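Local coordinates for protein prolyl endopeptidase (Myxococcus xanthus, PDB 2BKL) that probably hydrolyses oligopeptides on the carboxyl side of proline, and to some extent alanine, as a serine peptidase of the S9A family, at residues Thr227-Ser232 and Gly571-Pro576. Residues are numbered along the deposited sequence; the frame is centred on the assembly and turned at random.
Sequences TTFLQS and GRTWIP. With ZAH (N-[(benzyloxy)carbonyl]-L-alanyl-L-proline), chain C.
T227 lies against R572, T573, I575 and P576 where the beta-propeller domain meets the alpha/beta-hydrolase domain of this prolyl oligopeptidase fold, beside the cleft holding the bound Z-Ala-Pro ligand. Its CA sends a C-H...O contact to the carbonyl of R572 (CA to O 3.4 Å), an oxygen that also accepts the backbone N-H of I575. With CG2 of T227 anti to the carbonyl carbon, this methyl lies 4.0 Å from CB of I575, the two side chains crossing obliquely, while OG1 bonds to D225. The carbonyl O of T227 sits 3.4 Å from CG of P576. A water donates to this same carbonyl and to O of T573, bridging segments 227-232 and 571-576, which share no direct hydrogen bond. T228 contributes little, its hydroxyl being tied to D225 and T223.

In strand 229-234, an outermost strand of its four-stranded sheet, F229 swings its ring tip back to the hydrolase segment: CZ lies 3.6 Å from CB of T573, the two side chains crossing at about a right angle. CE2 of the same ring approaches the benzyl carbon C18 of the ligand.

T573 OG1, bonded to O of S570, lies over one face of the W574 indole, offset toward its rim; the proline ring of the ligand lies over the opposite face, C5 3.7 Å above its centre. An alanine in place of W574 would probably strip the ligand's proline of this flat platform and leave its carbamate oxygen without the indole donor. That donor is NE1, which reaches O16 in the ring plane at 2.9 Å, with an N-H...O angle of 163°.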
# COMPACT_ATOMS: atom_id res chain seq x y z
N THR A 227 -17.34 -8.34 2.02
CA THR A 227 -16.77 -7.28 2.82
C THR A 227 -15.70 -7.78 3.76
O THR A 227 -15.27 -7.02 4.64
CB THR A 227 -17.84 -6.50 3.63
OG1 THR A 227 -18.40 -7.33 4.67
CG2 THR A 227 -18.98 -6.04 2.73
N THR A 228 -15.27 -9.02 3.60
CA THR A 228 -14.21 -9.62 4.42
C THR A 228 -13.04 -10.09 3.59
O THR A 228 -13.14 -10.24 2.38
CB THR A 228 -14.73 -10.82 5.20
OG1 THR A 228 -15.10 -11.87 4.27
CG2 THR A 228 -15.98 -10.46 5.99
N PHE A 229 -11.94 -10.36 4.28
CA PHE A 229 -10.85 -11.17 3.77
C PHE A 229 -10.71 -12.43 4.62
O PHE A 229 -10.93 -12.41 5.82
CB PHE A 229 -9.51 -10.44 3.78
CG PHE A 229 -9.48 -9.18 2.96
CD1 PHE A 229 -9.86 -7.95 3.51
CD2 PHE A 229 -9.05 -9.21 1.64
CE1 PHE A 229 -9.81 -6.78 2.73
CE2 PHE A 229 -9.01 -8.05 0.87
CZ PHE A 229 -9.38 -6.85 1.41
N LEU A 230 -10.27 -13.52 4.01
CA LEU A 230 -9.96 -14.73 4.76
C LEU A 230 -8.47 -14.99 4.60
O LEU A 230 -7.97 -15.05 3.48
CB LEU A 230 -10.76 -15.90 4.20
CG LEU A 230 -10.73 -17.20 5.00
CD1 LEU A 230 -11.55 -17.07 6.28
CD2 LEU A 230 -11.26 -18.34 4.14
N GLN A 231 -7.75 -15.14 5.70
CA GLN A 231 -6.31 -15.34 5.64
C GLN A 231 -5.88 -16.42 6.61
O GLN A 231 -6.46 -16.57 7.68
CB GLN A 231 -5.60 -14.03 6.00
CG GLN A 231 -4.16 -13.93 5.53
CD GLN A 231 -3.55 -12.59 5.87
OE1 GLN A 231 -4.23 -11.54 5.82
NE2 GLN A 231 -2.26 -12.60 6.25
N SER A 232 -4.88 -17.20 6.23
CA SER A 232 -4.35 -18.25 7.11
C SER A 232 -2.91 -17.95 7.52
O SER A 232 -2.21 -17.15 6.89
CB SER A 232 -4.46 -19.63 6.47
OG SER A 232 -3.57 -19.78 5.38
N GLY A 571 -14.31 -3.29 -4.67
CA GLY A 571 -14.95 -2.29 -3.85
C GLY A 571 -15.63 -2.75 -2.59
O GLY A 571 -15.60 -2.06 -1.59
N ARG A 572 -16.30 -3.91 -2.59
CA ARG A 572 -17.01 -4.34 -1.40
C ARG A 572 -16.07 -4.58 -0.22
O ARG A 572 -16.47 -4.44 0.93
CB ARG A 572 -17.90 -5.56 -1.68
CG ARG A 572 -19.03 -5.21 -2.62
CD ARG A 572 -20.06 -6.30 -2.75
NE ARG A 572 -21.18 -5.85 -3.58
CZ ARG A 572 -22.17 -5.06 -3.15
NH1 ARG A 572 -22.22 -4.62 -1.92
NH2 ARG A 572 -23.08 -4.67 -4.02
N THR A 573 -14.81 -4.86 -0.50
CA THR A 573 -13.86 -5.07 0.58
C THR A 573 -13.56 -3.81 1.36
O THR A 573 -12.99 -3.91 2.45
CB THR A 573 -12.52 -5.71 0.11
OG1 THR A 573 -11.78 -4.80 -0.72
CG2 THR A 573 -12.74 -7.01 -0.69
N TRP A 574 -13.90 -2.64 0.79
CA TRP A 574 -13.68 -1.36 1.50
C TRP A 574 -14.93 -0.84 2.17
O TRP A 574 -14.87 0.21 2.82
CB TRP A 574 -13.08 -0.31 0.56
CG TRP A 574 -11.92 -0.90 -0.17
CD1 TRP A 574 -10.92 -1.63 0.36
CD2 TRP A 574 -11.67 -0.81 -1.57
NE1 TRP A 574 -10.06 -2.05 -0.63
CE2 TRP A 574 -10.50 -1.55 -1.83
CE3 TRP A 574 -12.33 -0.18 -2.64
CZ2 TRP A 574 -10.00 -1.73 -3.11
CZ3 TRP A 574 -11.81 -0.37 -3.94
CH2 TRP A 574 -10.65 -1.13 -4.13
N ILE A 575 -16.04 -1.56 2.10
CA ILE A 575 -17.23 -1.12 2.81
C ILE A 575 -17.02 -0.92 4.33
O ILE A 575 -17.54 0.02 4.89
CB ILE A 575 -18.42 -2.06 2.48
CG1 ILE A 575 -18.90 -1.78 1.03
CG2 ILE A 575 -19.58 -1.91 3.48
CD1 ILE A 575 -19.94 -2.78 0.48
N PRO A 576 -16.23 -1.77 4.99
CA PRO A 576 -15.96 -1.52 6.41
C PRO A 576 -15.26 -0.21 6.73
O PRO A 576 -15.29 0.25 7.89
CB PRO A 576 -15.10 -2.72 6.83
CG PRO A 576 -15.53 -3.81 5.87
CD PRO A 576 -15.65 -3.06 4.54
C1 ZAH C . -6.10 2.14 -2.62
O2 ZAH C . -6.13 3.03 -1.52
C3 ZAH C . -7.16 1.02 -2.51
C4 ZAH C . -8.59 1.59 -2.52
C5 ZAH C . -8.98 1.80 -1.07
C6 ZAH C . -8.14 0.87 -0.24
N7 ZAH C . -7.19 0.33 -1.20
C8 ZAH C . -6.33 -0.64 -0.90
O9 ZAH C . -5.56 -1.11 -1.86
C10 ZAH C . -6.42 -1.42 0.43
C11 ZAH C . -5.63 -0.56 1.42
N14 ZAH C . -5.80 -2.72 0.35
C15 ZAH C . -6.38 -3.71 -0.28
O16 ZAH C . -7.58 -3.60 -0.79
O17 ZAH C . -5.67 -4.95 -0.38
C18 ZAH C . -6.30 -5.94 -1.23
C19 ZAH C . -5.38 -7.12 -1.53
C20 ZAH C . -4.99 -7.97 -0.49
C21 ZAH C . -4.13 -9.04 -0.75
C22 ZAH C . -3.70 -9.28 -2.05
C23 ZAH C . -4.10 -8.45 -3.10
C24 ZAH C . -4.94 -7.37 -2.84
O HOH W 1 -12.68 -6.03 4.29